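Local atomic coordinates of putative histidinol-phosphate aminotransferase (Burkholderia pseudomallei, PDB entry 3P1T), a protein that probably transfers the amino group of L-histidinol phosphate to 2-oxoglutarate with the help of pyridoxal 5'-phosphate, a step of histidine biosynthesis. Residues L291-L294 with R295-I299; Q257-R260 with V261-L265; A273-E276 with A277-L281; Q300-D303 with A304-G308; I317-E320 with E321-D324. All blocks are in the same frame, centred on the assembly; numbering follows the deposited sequence.

Contact 1: residues L291-L294 with R295-I299; sequences LRFL and RERGI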
loop_
_atom_site.group_PDB
_atom_site.type_symbol
_atom_site.label_atom_id
_atom_site.label_comp_id
_atom_site.label_asym_id
_atom_site.label_seq_id
_atom_site.Cartn_x
_atom_site.Cartn_y
_atom_site.Cartn_z
ATOM N N LEU A 291 4.609 16.679 30.312
ATOM C CA LEU A 291 5.198 15.757 29.333
ATOM C C LEU A 291 6.670 15.469 29.681
ATOM O O LEU A 291 7.088 14.312 29.670
ATOM C CB LEU A 291 5.075 16.325 27.916
ATOM C CG LEU A 291 3.666 16.573 27.412
ATOM C CD1 LEU A 291 3.684 17.593 26.304
ATOM C CD2 LEU A 291 2.983 15.271 26.959
ATOM N N ARG A 292 7.420 16.519 30.055
ATOM C CA ARG A 292 8.826 16.452 30.458
ATOM C C ARG A 292 8.968 15.577 31.725
ATOM O O ARG A 292 9.851 14.714 31.761
ATOM C CB ARG A 292 9.358 17.877 30.680
ATOM C CG ARG A 292 10.837 17.973 31.017
ATOM C CD ARG A 292 11.380 19.397 30.942
ATOM N NE ARG A 292 10.722 20.354 31.847
ATOM C CZ ARG A 292 9.873 21.306 31.456
ATOM N NH1 ARG A 292 9.570 21.449 30.170
ATOM N NH2 ARG A 292 9.330 22.126 32.346
ATOM N N PHE A 293 8.071 15.768 32.728
ATOM C CA PHE A 293 7.998 14.998 33.977
ATOM C C PHE A 293 7.797 13.494 33.702
ATOM O O PHE A 293 8.500 12.660 34.270
ATOM C CB PHE A 293 6.839 15.526 34.847
ATOM C CG PHE A 293 6.560 14.752 36.119
ATOM C CD1 PHE A 293 5.667 13.686 36.121
ATOM C CD2 PHE A 293 7.158 15.117 37.320
ATOM C CE1 PHE A 293 5.421 12.968 37.291
ATOM C CE2 PHE A 293 6.872 14.429 38.502
ATOM C CZ PHE A 293 6.020 13.347 38.477
ATOM N N LEU A 294 6.810 13.166 32.865
ATOM C CA LEU A 294 6.476 11.806 32.481
ATOM C C LEU A 294 7.599 11.176 31.629
ATOM O O LEU A 294 7.851 9.985 31.805
ATOM C CB LEU A 294 5.132 11.759 31.721
ATOM C CG LEU A 294 3.858 12.104 32.520
ATOM C CD1 LEU A 294 2.637 12.115 31.617
ATOM C CD2 LEU A 294 3.636 11.144 33.698
ATOM N N ARG A 295 8.270 11.947 30.719
ATOM C CA ARG A 295 9.383 11.420 29.909
ATOM C C ARG A 295 10.566 11.056 30.802
ATOM O O ARG A 295 11.262 10.077 30.514
ATOM C CB ARG A 295 9.842 12.395 28.815
ATOM C CG ARG A 295 8.891 12.505 27.614
ATOM C CD ARG A 295 9.505 13.284 26.459
ATOM N NE ARG A 295 9.938 14.626 26.855
ATOM C CZ ARG A 295 9.230 15.732 26.660
ATOM N NH1 ARG A 295 8.052 15.677 26.044
ATOM N NH2 ARG A 295 9.701 16.907 27.062
ATOM N N GLU A 296 10.779 11.817 31.899
ATOM C CA GLU A 296 11.842 11.532 32.868
ATOM C C GLU A 296 11.608 10.186 33.538
ATOM O O GLU A 296 12.566 9.519 33.928
ATOM C CB GLU A 296 11.927 12.630 33.940
ATOM C CG GLU A 296 12.708 13.871 33.546
ATOM C CD GLU A 296 12.599 15.029 34.525
ATOM O OE1 GLU A 296 12.611 14.788 35.758
ATOM O OE2 GLU A 296 12.536 16.186 34.050
ATOM N N ARG A 297 10.330 9.783 33.659
ATOM C CA ARG A 297 9.936 8.533 34.308
ATOM C C ARG A 297 9.611 7.458 33.281
ATOM O O ARG A 297 8.959 6.467 33.614
ATOM C CB ARG A 297 8.741 8.781 35.228
ATOM C CG ARG A 297 9.167 9.490 36.482
ATOM C CD ARG A 297 8.103 10.410 37.031
ATOM N NE ARG A 297 8.590 11.125 38.211
ATOM C CZ ARG A 297 9.335 12.226 38.166
ATOM N NH1 ARG A 297 9.668 12.766 36.999
ATOM N NH2 ARG A 297 9.734 12.810 39.289
ATOM N N GLY A 298 10.084 7.655 32.053
ATOM C CA GLY A 298 9.897 6.734 30.932
ATOM C C GLY A 298 8.459 6.450 30.537
ATOM O O GLY A 298 8.144 5.344 30.079
ATOM N N ILE A 299 7.576 7.450 30.723
ATOM C CA ILE A 299 6.160 7.346 30.395
ATOM C C ILE A 299 5.910 8.287 29.220
ATOM O O ILE A 299 6.227 9.475 29.293
ATOM C CB ILE A 299 5.276 7.622 31.641
ATOM C CG1 ILE A 299 5.520 6.514 32.689
ATOM C CG2 ILE A 299 3.789 7.673 31.250
ATOM C CD1 ILE A 299 5.004 6.773 34.017
#
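The guanidinium group of Arg297 lies flat over one face of the Phe293 ring, four residues back along the chain, with the two planes only 12° apart. Arg297 CZ sits 3.7 Å from the centroid of the Phe293 ring, a cation-pi contact over the face, and Arg297 CD adds a CH-pi contact to the same face. The first torsion of Phe293 (chi1 175°) sets the ring where it can be covered, and the arginine chain, bent at its second torsion, lays its guanidinium over it. From there Arg297 NH1 donates to Phe293 O at 3.0 Å, a carbonyl that also receives a weak bond from Arg297 N. Arg297 NH2 forms a salt bridge with Glu332, and Arg297 O accepts from Arg325.

The carbonyls of the last helical turn are taken up in sequence: Arg295 N bonds to Leu291 O at 2.8 Å and Glu296 N to Arg292 O at 3.0 Å. Leu294 O then accepts from Ile299 N at 2.8 Å, and Gly298 N donates to Arg295 O at 3.1 Å. These two bonds, with Gly298 at positive phi as the C-prime residue, make a Schellman motif that ends the helix. Arg295 folds back so that one guanidinium face covers Arg292 CA, and its NH2 pairs with Glu288.

Leu294 and Ile299 pack on Ala329 of helix 320-333, Leu291 and Leu294 reach Val301, and Phe293 meets the ring of Tyr333, so the capped end of helix 288-296 is wedged between helix 320-333 and strand 299-303.

Contact 2: residues Q257-R260 with V261-L265; sequences QRRR and VADAL. With SO4 (sulfate ion), chain E.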
loop_
_atom_site.group_PDB
_atom_site.type_symbol
_atom_site.label_atom_id
_atom_site.label_comp_id
_atom_site.label_asym_id
_atom_site.label_seq_id
_atom_site.Cartn_x
_atom_site.Cartn_y
_atom_site.Cartn_z
ATOM N N GLN A 257 -9.915 -1.224 32.366
ATOM C CA GLN A 257 -8.738 -0.412 32.676
ATOM C C GLN A 257 -9.025 1.079 32.396
ATOM O O GLN A 257 -8.550 1.925 33.164
ATOM C CB GLN A 257 -7.508 -0.889 31.906
ATOM C CG GLN A 257 -6.899 -2.181 32.429
ATOM C CD GLN A 257 -6.313 -2.033 33.815
ATOM O OE1 GLN A 257 -5.404 -1.227 34.059
ATOM N NE2 GLN A 257 -6.824 -2.822 34.752
ATOM N N ARG A 258 -9.855 1.395 31.369
ATOM C CA ARG A 258 -10.291 2.774 31.068
ATOM C C ARG A 258 -11.103 3.334 32.261
ATOM O O ARG A 258 -10.903 4.477 32.680
ATOM C CB ARG A 258 -11.110 2.819 29.769
ATOM C CG ARG A 258 -11.451 4.224 29.267
ATOM C CD ARG A 258 -12.266 4.180 27.977
ATOM N NE ARG A 258 -13.590 3.569 28.154
ATOM C CZ ARG A 258 -14.351 3.100 27.165
ATOM N NH1 ARG A 258 -13.921 3.134 25.913
ATOM N NH2 ARG A 258 -15.531 2.560 27.428
ATOM N N ARG A 259 -11.968 2.492 32.843
ATOM C CA ARG A 259 -12.773 2.857 33.993
ATOM C C ARG A 259 -11.841 3.103 35.204
ATOM O O ARG A 259 -11.974 4.148 35.856
ATOM C CB ARG A 259 -13.826 1.765 34.263
ATOM C CG ARG A 259 -14.675 1.921 35.543
ATOM C CD ARG A 259 -15.365 3.267 35.710
ATOM N NE ARG A 259 -16.322 3.552 34.649
ATOM C CZ ARG A 259 -16.694 4.774 34.305
ATOM N NH1 ARG A 259 -16.163 5.833 34.910
ATOM N NH2 ARG A 259 -17.573 4.955 33.327
ATOM N N ARG A 260 -10.868 2.189 35.447
ATOM C CA ARG A 260 -9.886 2.303 36.531
ATOM C C ARG A 260 -9.084 3.607 36.403
ATOM O O ARG A 260 -9.052 4.382 37.353
ATOM C CB ARG A 260 -8.918 1.090 36.575
ATOM C CG ARG A 260 -7.714 1.321 37.512
ATOM C CD ARG A 260 -6.942 0.084 37.880
ATOM N NE ARG A 260 -5.818 -0.172 36.988
ATOM C CZ ARG A 260 -4.543 -0.030 37.334
ATOM N NH1 ARG A 260 -4.217 0.369 38.561
ATOM N NH2 ARG A 260 -3.581 -0.314 36.466
ATOM N N VAL A 261 -8.449 3.842 35.241
ATOM C CA VAL A 261 -7.589 5.002 35.007
ATOM C C VAL A 261 -8.410 6.311 35.151
ATOM O O VAL A 261 -7.955 7.201 35.875
ATOM C CB VAL A 261 -6.871 4.903 33.634
ATOM C CG1 VAL A 261 -6.151 6.198 33.276
ATOM C CG2 VAL A 261 -5.876 3.756 33.646
ATOM N N ALA A 262 -9.614 6.398 34.528
ATOM C CA ALA A 262 -10.470 7.582 34.614
ATOM C C ALA A 262 -10.864 7.891 36.085
ATOM O O ALA A 262 -10.704 9.033 36.529
ATOM C CB ALA A 262 -11.717 7.399 33.760
ATOM N N ASP A 263 -11.325 6.874 36.846
ATOM C CA ASP A 263 -11.738 7.061 38.240
ATOM C C ASP A 263 -10.553 7.441 39.139
ATOM O O ASP A 263 -10.693 8.348 39.965
ATOM C CB ASP A 263 -12.425 5.795 38.780
ATOM C CG ASP A 263 -13.815 5.485 38.216
ATOM O OD1 ASP A 263 -14.347 6.314 37.421
ATOM O OD2 ASP A 263 -14.398 4.447 38.615
ATOM N N ALA A 264 -9.392 6.777 38.967
ATOM C CA ALA A 264 -8.189 7.041 39.771
ATOM C C ALA A 264 -7.646 8.455 39.530
ATOM O O ALA A 264 -7.331 9.145 40.510
ATOM C CB ALA A 264 -7.108 6.017 39.469
ATOM N N LEU A 265 -7.574 8.900 38.243
ATOM C CA LEU A 265 -7.080 10.236 37.911
ATOM C C LEU A 265 -8.018 11.316 38.472
ATOM O O LEU A 265 -7.517 12.298 39.024
ATOM C CB LEU A 265 -6.879 10.426 36.401
ATOM C CG LEU A 265 -5.744 9.627 35.737
ATOM C CD1 LEU A 265 -5.690 9.906 34.244
ATOM C CD2 LEU A 265 -4.384 9.943 36.359
HETATM S S SO4 E . -17.521 8.632 32.490
HETATM O O1 SO4 E . -18.158 9.914 32.190
HETATM O O2 SO4 E . -18.429 7.540 32.045
HETATM O O3 SO4 E . -17.311 8.548 33.934
HETATM O O4 SO4 E . -16.198 8.536 31.818
#
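Gln257 OE1 is gripped side-on by two nitrogens of Arg260: NE donates at 3.1 Å and NH2 at 3.2 Å, with the oxygen in the guanidinium plane. The NH2 bond arrives in the plane of the amide on a lone pair, whereas NE comes in tilted from that plane. The same oxygen also accepts from Asn323, and Arg260 NH2 has a salt bridge to Asp324, so this side of the helix is tied to helix 320-333 by a small polar cluster.

The preceding residue, Arg259, reaches one turn ahead to Asp263. Its CG is anti to the backbone N (chi1 174°), but bends at the second and third torsions turn the chain along the helix, setting CD 3.3 Å from Asp263 OD2 and NH1 3.1 Å from Asp263 OD1. This is an i to i+4 salt bridge on helix 244-267: OD1 is met on its syn side and lies in the guanidinium plane, although NH1 stands 29° out of the carboxylate plane. The outer edge, between NH1 and NH2, holds a sulfate ion, probably from the crystallisation liquor: Arg259 NH1 donates to sulfate O3 at 3.1 Å, and Arg259 NH2 to sulfate O2 at 3.0 Å. NH1 therefore serves two anions.

Beneath the side chains the alpha-helical ladder runs unbroken, from Val261 N to Gln257 O through to Ala264 N and Arg260 O. Val261 and Leu265 turn to the buried side, where they pack on Ile317 and Leu327 respectively, while Arg258 extends toward strand 279-283 and gives its NH1 to Ala277 O.

Contact 3: residues A273-E276 with A277-L281; sequences ASSE and ANFVL. With EDO (1,2-ethanediol), chain G.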
loop_
_atom_site.group_PDB
_atom_site.type_symbol
_atom_site.label_atom_id
_atom_site.label_comp_id
_atom_site.label_asym_id
_atom_site.label_seq_id
_atom_site.Cartn_x
_atom_site.Cartn_y
_atom_site.Cartn_z
ATOM N N ALA A 273 -12.088 13.543 30.624
ATOM C CA ALA A 273 -13.281 13.514 29.786
ATOM C C ALA A 273 -13.794 12.080 29.620
ATOM O O ALA A 273 -12.988 11.143 29.587
ATOM C CB ALA A 273 -12.964 14.111 28.418
ATOM N N SER A 274 -15.125 11.910 29.462
ATOM C CA SER A 274 -15.723 10.612 29.153
ATOM C C SER A 274 -15.130 10.102 27.831
ATOM O O SER A 274 -14.696 10.919 27.011
ATOM C CB SER A 274 -17.244 10.717 29.076
ATOM O OG SER A 274 -17.671 11.525 27.987
ATOM N N SER A 275 -15.011 8.777 27.667
ATOM C CA SER A 275 -14.442 8.208 26.453
ATOM C C SER A 275 -15.156 6.969 26.040
ATOM O O SER A 275 -15.529 6.156 26.896
ATOM C CB SER A 275 -12.962 7.880 26.632
ATOM O OG SER A 275 -12.414 7.358 25.427
ATOM N N GLU A 276 -15.273 6.787 24.710
ATOM C CA GLU A 276 -15.850 5.614 24.062
ATOM C C GLU A 276 -14.768 4.878 23.271
ATOM O O GLU A 276 -15.062 3.922 22.572
ATOM C CB GLU A 276 -17.009 6.040 23.160
ATOM C CG GLU A 276 -18.276 6.386 23.907
ATOM C CD GLU A 276 -19.052 5.154 24.300
ATOM O OE1 GLU A 276 -19.851 4.677 23.463
ATOM O OE2 GLU A 276 -18.840 4.644 25.424
ATOM N N ALA A 277 -13.514 5.317 23.392
ATOM C CA ALA A 277 -12.371 4.720 22.686
ATOM C C ALA A 277 -11.384 4.092 23.697
ATOM O O ALA A 277 -11.734 3.997 24.863
ATOM C CB ALA A 277 -11.689 5.775 21.844
ATOM N N ASN A 278 -10.172 3.673 23.267
ATOM C CA ASN A 278 -9.171 3.017 24.121
ATOM C C ASN A 278 -8.181 4.020 24.757
ATOM O O ASN A 278 -7.017 3.688 24.993
ATOM C CB ASN A 278 -8.388 1.973 23.295
ATOM C CG ASN A 278 -7.716 2.489 22.049
ATOM O OD1 ASN A 278 -7.993 3.588 21.545
ATOM N ND2 ASN A 278 -6.858 1.670 21.489
ATOM N N PHE A 279 -8.653 5.220 25.078
ATOM C CA PHE A 279 -7.829 6.280 25.648
ATOM C C PHE A 279 -8.689 7.237 26.436
ATOM O O PHE A 279 -9.910 7.151 26.334
ATOM C CB PHE A 279 -7.080 7.037 24.520
ATOM C CG PHE A 279 -7.979 7.638 23.463
ATOM C CD1 PHE A 279 -8.693 8.805 23.713
ATOM C CD2 PHE A 279 -8.125 7.030 22.227
ATOM C CE1 PHE A 279 -9.561 9.330 22.756
ATOM C CE2 PHE A 279 -8.964 7.580 21.255
ATOM C CZ PHE A 279 -9.674 8.725 21.525
ATOM N N VAL A 280 -8.070 8.189 27.173
ATOM C CA VAL A 280 -8.809 9.222 27.915
ATOM C C VAL A 280 -8.148 10.586 27.672
ATOM O O VAL A 280 -6.908 10.676 27.644
ATOM C CB VAL A 280 -8.973 8.949 29.436
ATOM C CG1 VAL A 280 -9.953 7.808 29.702
ATOM C CG2 VAL A 280 -7.629 8.717 30.133
ATOM N N LEU A 281 -8.978 11.646 27.464
ATOM C CA LEU A 281 -8.472 13.008 27.312
ATOM C C LEU A 281 -8.443 13.655 28.692
ATOM O O LEU A 281 -9.457 13.636 29.393
ATOM C CB LEU A 281 -9.295 13.822 26.319
ATOM C CG LEU A 281 -8.704 15.180 25.916
ATOM C CD1 LEU A 281 -7.529 15.020 24.952
ATOM C CD2 LEU A 281 -9.749 16.041 25.275
HETATM C C1 EDO G . -15.394 5.071 30.598
HETATM O O1 EDO G . -14.341 5.872 31.171
HETATM C C2 EDO G . -16.335 5.966 29.773
HETATM O O2 EDO G . -17.290 5.243 28.960
HETATM O O HOH W 1 -11.614 10.985 26.817
#
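Residues 273-281 belong to the loop that leads from helix 244-267 into strand 279-283, an outermost strand of the four-stranded mixed sheet, and Ser275 bridges the inside of this loop. Its hydroxyl, held opposite the backbone N by a first torsion of -178°, points across the loop and donates to Phe279 O at 2.7 Å, nearly in line with that carbonyl. Ser275 OG in turn accepts from Ala277 N at 3.1 Å with an angle of 161°. One side-chain atom thus ties the tip of the loop, at Ala277 N, to the start of the strand, at Phe279 O.

At the open end of the loop the backbones pair directly, Ala273 N bonding to Leu281 O at 2.9 Å, and Ala273 CB lies 4.2 Å from Leu281 CB. Between these two links a water bridges the two limbs: it accepts from Leu281 N at 2.8 Å and lies 3.1 Å from Ser274 O.

Glu276 hydrogen-bonds to Ser178, and the Phe279 ring meets Tyr173 edge-to-face and Arg314 through a cation-pi contact. Arg258 of helix 244-267 touches Ser275 and Val280. Ethanediol, probably from the crystallisation liquor, sits beside the loop, its O2 forming a weak hydrogen bond of 2.9 Å to Ser275 O.

Contact 4: residues Q300-D303 with A304-G308; sequences QVKD and AGQFG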
loop_
_atom_site.group_PDB
_atom_site.type_symbol
_atom_site.label_atom_id
_atom_site.label_comp_id
_atom_site.label_asym_id
_atom_site.label_seq_id
_atom_site.Cartn_x
_atom_site.Cartn_y
_atom_site.Cartn_z
ATOM N N GLN A 300 5.404 7.731 28.110
ATOM C CA GLN A 300 5.183 8.492 26.886
ATOM C C GLN A 300 3.668 8.630 26.625
ATOM O O GLN A 300 2.995 7.636 26.367
ATOM C CB GLN A 300 5.914 7.795 25.712
ATOM C CG GLN A 300 6.251 8.694 24.546
ATOM N N VAL A 301 3.124 9.849 26.753
ATOM C CA VAL A 301 1.706 10.126 26.460
ATOM C C VAL A 301 1.655 11.020 25.188
ATOM O O VAL A 301 2.715 11.372 24.672
ATOM C CB VAL A 301 0.887 10.732 27.646
ATOM C CG1 VAL A 301 0.836 9.776 28.836
ATOM C CG2 VAL A 301 1.379 12.118 28.056
ATOM N N LYS A 302 0.451 11.362 24.680
ATOM C CA LYS A 302 0.269 12.189 23.482
ATOM C C LYS A 302 -0.182 13.600 23.852
ATOM O O LYS A 302 -1.100 13.761 24.659
ATOM C CB LYS A 302 -0.768 11.529 22.538
ATOM C CG LYS A 302 -1.185 12.345 21.288
ATOM C CD LYS A 302 -0.113 12.489 20.210
ATOM C CE LYS A 302 0.020 11.250 19.376
ATOM N NZ LYS A 302 1.015 11.413 18.295
ATOM N N ASP A 303 0.456 14.620 23.240
ATOM C CA ASP A 303 0.082 16.027 23.385
ATOM C C ASP A 303 -1.095 16.275 22.436
ATOM O O ASP A 303 -0.933 16.186 21.218
ATOM C CB ASP A 303 1.293 16.948 23.100
ATOM C CG ASP A 303 1.085 18.456 23.241
ATOM O OD1 ASP A 303 -0.069 18.886 23.500
ATOM O OD2 ASP A 303 2.077 19.207 23.106
ATOM N N ALA A 304 -2.288 16.549 22.991
ATOM C CA ALA A 304 -3.504 16.743 22.199
ATOM C C ALA A 304 -3.488 18.089 21.412
ATOM O O ALA A 304 -4.438 18.368 20.672
ATOM C CB ALA A 304 -4.731 16.665 23.097
ATOM N N GLY A 305 -2.395 18.856 21.532
ATOM C CA GLY A 305 -2.164 20.093 20.788
ATOM C C GLY A 305 -2.095 19.807 19.292
ATOM O O GLY A 305 -2.457 20.650 18.469
ATOM N N GLN A 306 -1.694 18.567 18.943
ATOM C CA GLN A 306 -1.604 18.020 17.593
ATOM C C GLN A 306 -2.955 18.053 16.900
ATOM O O GLN A 306 -3.014 18.140 15.673
ATOM C CB GLN A 306 -1.108 16.563 17.693
ATOM C CG GLN A 306 -0.742 15.924 16.362
ATOM C CD GLN A 306 -0.255 14.505 16.499
ATOM O OE1 GLN A 306 0.486 14.137 17.427
ATOM N NE2 GLN A 306 -0.585 13.698 15.518
ATOM N N PHE A 307 -4.042 17.943 17.694
ATOM C CA PHE A 307 -5.422 17.890 17.218
ATOM C C PHE A 307 -6.184 19.206 17.493
ATOM O O PHE A 307 -7.377 19.269 17.230
ATOM C CB PHE A 307 -6.148 16.714 17.882
ATOM C CG PHE A 307 -5.362 15.431 17.820
ATOM C CD1 PHE A 307 -5.321 14.678 16.654
ATOM C CD2 PHE A 307 -4.643 14.983 18.922
ATOM C CE1 PHE A 307 -4.564 13.501 16.587
ATOM C CE2 PHE A 307 -3.894 13.805 18.858
ATOM C CZ PHE A 307 -3.860 13.071 17.690
ATOM N N GLY A 308 -5.484 20.240 17.954
ATOM C CA GLY A 308 -6.068 21.552 18.219
ATOM C C GLY A 308 -6.520 21.748 19.650
ATOM O O GLY A 308 -7.072 22.806 19.997
#
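Lys302 reaches from strand 299-303 to the turn that follows it. Its CB already points toward the 3-10 segment ahead, and a first torsion of 174° carries CG to the edge of the Phe307 ring, in its plane and 3.9 Å from CE2. Bends at the second and third torsions then swing the chain past Gln306: CD lies 3.3 Å from Gln306 OE1, CE 3.5 Å from it, and NZ donates to that same oxygen at 2.9 Å, in the plane of the amide and on a lone pair. The glutamine chain, extended beyond CG, crosses the lysine at about a right angle, and its NE2 is bonded to Asp101, so both ends of the amide are engaged and its rotation is fixed.

The 3-10 segment, residues 304-307, closes the strand before strand 312-316 begins. An Asx turn leads into it: Asp303 OD1 receives Gly305 N at 3.0 Å from above the carboxylate plane, and Asp303 O takes a weak bond from Gln306 N. Inside the segment, Phe307 N bonds to Ala304 O at 3.0 Å. Phe307 also packs on Pro147 and Arg314, while Ala304 lies against His312.

Contact 5: residues I317-E320 with E321-D324; sequences IGRE and EDND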
loop_
_atom_site.group_PDB
_atom_site.type_symbol
_atom_site.label_atom_id
_atom_site.label_comp_id
_atom_site.label_asym_id
_atom_site.label_seq_id
_atom_site.Cartn_x
_atom_site.Cartn_y
_atom_site.Cartn_z
ATOM N N ILE A 317 -4.870 3.497 26.956
ATOM C CA ILE A 317 -5.082 2.477 27.982
ATOM C C ILE A 317 -4.321 1.230 27.526
ATOM O O ILE A 317 -4.677 0.630 26.497
ATOM C CB ILE A 317 -6.598 2.225 28.235
ATOM C CG1 ILE A 317 -7.371 3.520 28.591
ATOM C CG2 ILE A 317 -6.829 1.113 29.232
ATOM C CD1 ILE A 317 -6.871 4.339 29.791
ATOM N N GLY A 318 -3.246 0.904 28.250
ATOM C CA GLY A 318 -2.397 -0.249 27.944
ATOM C C GLY A 318 -2.707 -1.440 28.824
ATOM O O GLY A 318 -3.836 -1.577 29.304
ATOM N N ARG A 319 -1.711 -2.308 29.061
ATOM C CA ARG A 319 -1.913 -3.418 29.998
ATOM C C ARG A 319 -1.951 -2.878 31.457
ATOM O O ARG A 319 -1.568 -1.736 31.715
ATOM C CB ARG A 319 -0.825 -4.486 29.831
ATOM C CG ARG A 319 -1.075 -5.477 28.703
ATOM C CD ARG A 319 0.175 -6.274 28.368
ATOM N NE ARG A 319 1.154 -5.448 27.650
ATOM C CZ ARG A 319 2.254 -4.925 28.187
ATOM N NH1 ARG A 319 2.567 -5.175 29.452
ATOM N NH2 ARG A 319 3.066 -4.175 27.452
ATOM N N GLU A 320 -2.424 -3.697 32.393
ATOM C CA GLU A 320 -2.572 -3.346 33.802
ATOM C C GLU A 320 -1.264 -2.755 34.394
ATOM O O GLU A 320 -1.318 -1.705 35.023
ATOM C CB GLU A 320 -3.008 -4.577 34.601
ATOM C CG GLU A 320 -3.375 -4.245 36.041
ATOM C CD GLU A 320 -3.525 -5.403 37.008
ATOM O OE1 GLU A 320 -3.931 -6.505 36.570
ATOM O OE2 GLU A 320 -3.282 -5.189 38.217
ATOM N N GLU A 321 -0.109 -3.397 34.164
ATOM C CA GLU A 321 1.196 -2.964 34.686
ATOM C C GLU A 321 1.615 -1.592 34.102
ATOM O O GLU A 321 2.226 -0.805 34.833
ATOM C CB GLU A 321 2.310 -4.019 34.442
ATOM C CG GLU A 321 2.500 -4.521 33.006
ATOM C CD GLU A 321 1.766 -5.779 32.545
ATOM O OE1 GLU A 321 0.525 -5.864 32.705
ATOM O OE2 GLU A 321 2.431 -6.639 31.920
ATOM N N ASP A 322 1.247 -1.293 32.829
ATOM C CA ASP A 322 1.512 -0.009 32.146
ATOM C C ASP A 322 0.708 1.137 32.778
ATOM O O ASP A 322 1.259 2.193 33.109
ATOM C CB ASP A 322 1.173 -0.108 30.654
ATOM C CG ASP A 322 2.003 -1.107 29.880
ATOM O OD1 ASP A 322 3.138 -1.425 30.341
ATOM O OD2 ASP A 322 1.535 -1.556 28.785
ATOM N N ASN A 323 -0.598 0.896 32.964
ATOM C CA ASN A 323 -1.544 1.811 33.584
ATOM C C ASN A 323 -1.153 2.060 35.043
ATOM O O ASN A 323 -1.317 3.188 35.517
ATOM C CB ASN A 323 -2.958 1.259 33.470
ATOM C CG ASN A 323 -3.405 1.013 32.045
ATOM O OD1 ASN A 323 -2.860 1.556 31.081
ATOM N ND2 ASN A 323 -4.408 0.175 31.882
ATOM N N ASP A 324 -0.580 1.026 35.730
ATOM C CA ASP A 324 -0.038 1.122 37.102
ATOM C C ASP A 324 1.080 2.190 37.158
ATOM O O ASP A 324 1.050 3.071 38.019
ATOM C CB ASP A 324 0.510 -0.250 37.602
ATOM C CG ASP A 324 -0.472 -1.277 38.179
ATOM O OD1 ASP A 324 -1.645 -0.902 38.452
ATOM O OD2 ASP A 324 -0.039 -2.440 38.437
HETATM O O HOH W 2 -2.140 -6.936 32.170
#
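The chain turns out of an extended approach at Gly318 into helix 320-333, with Arg319 at the N-cap position and its carbonyl accepting Asn323 N at 3.1 Å with an angle of 171°. Asn323 reaches back beyond that first turn: its OD1 receives Gly318 N at 2.9 Å, in the amide plane and on a lone pair, while ND2 adds a weak bond to Gly318 O. Both ends of the amide therefore meet the same glycine, and ND2 has its main partner in Gln257 OE1 of helix 244-267.

Arg319 is the hub of a salt-bridge network at the start of the helix, its guanidinium meeting two acids, one at an edge and one over a face. Glu321 OE2 comes to the edge, in plane, 2.9 Å from Arg319 NH1 through a weak hydrogen bond; the glutamate gets there with CG between the backbone N and the carbonyl carbon (chi1 53°). Asp322 OD2 instead lies over the face, 3.3 Å from Arg319 NH2, a purely electrostatic pairing, and it also takes a weak bond from Arg319 N. Arg319 NE is bonded to Pro27.

Glu320 N and Glu321 OE1 share a water, which lies 2.9 Å from the carboxylate oxygen. On the other flank Asp324 N bonds to Glu320 O at 2.9 Å, and the Asp324 carboxylate pairs with Arg260.

All five contacts are local and partly buried, set around the four-stranded sheet 19-20/299-303/312-316/279-283. Contact 3, with no exposed residue among those that touch, lies deepest, its centre about 12 Å from that of the chain; contact 1 is farthest out, at about 26 Å. Contacts 3 and 4 are turns at strands 279-283 and 299-303, both shaped by side-chain to backbone hydrogen bonds. The others concern helices: contact 2 lies within one, contact 1 closes one and contact 5 opens one. Contacts 2 and 5 share a polar interface, whereas contacts 1 and 4 meet mainly through apolar side chains. Arginines pair with acids in contacts 1, 2 and 5, and in contact 1 one also stacks on a ring.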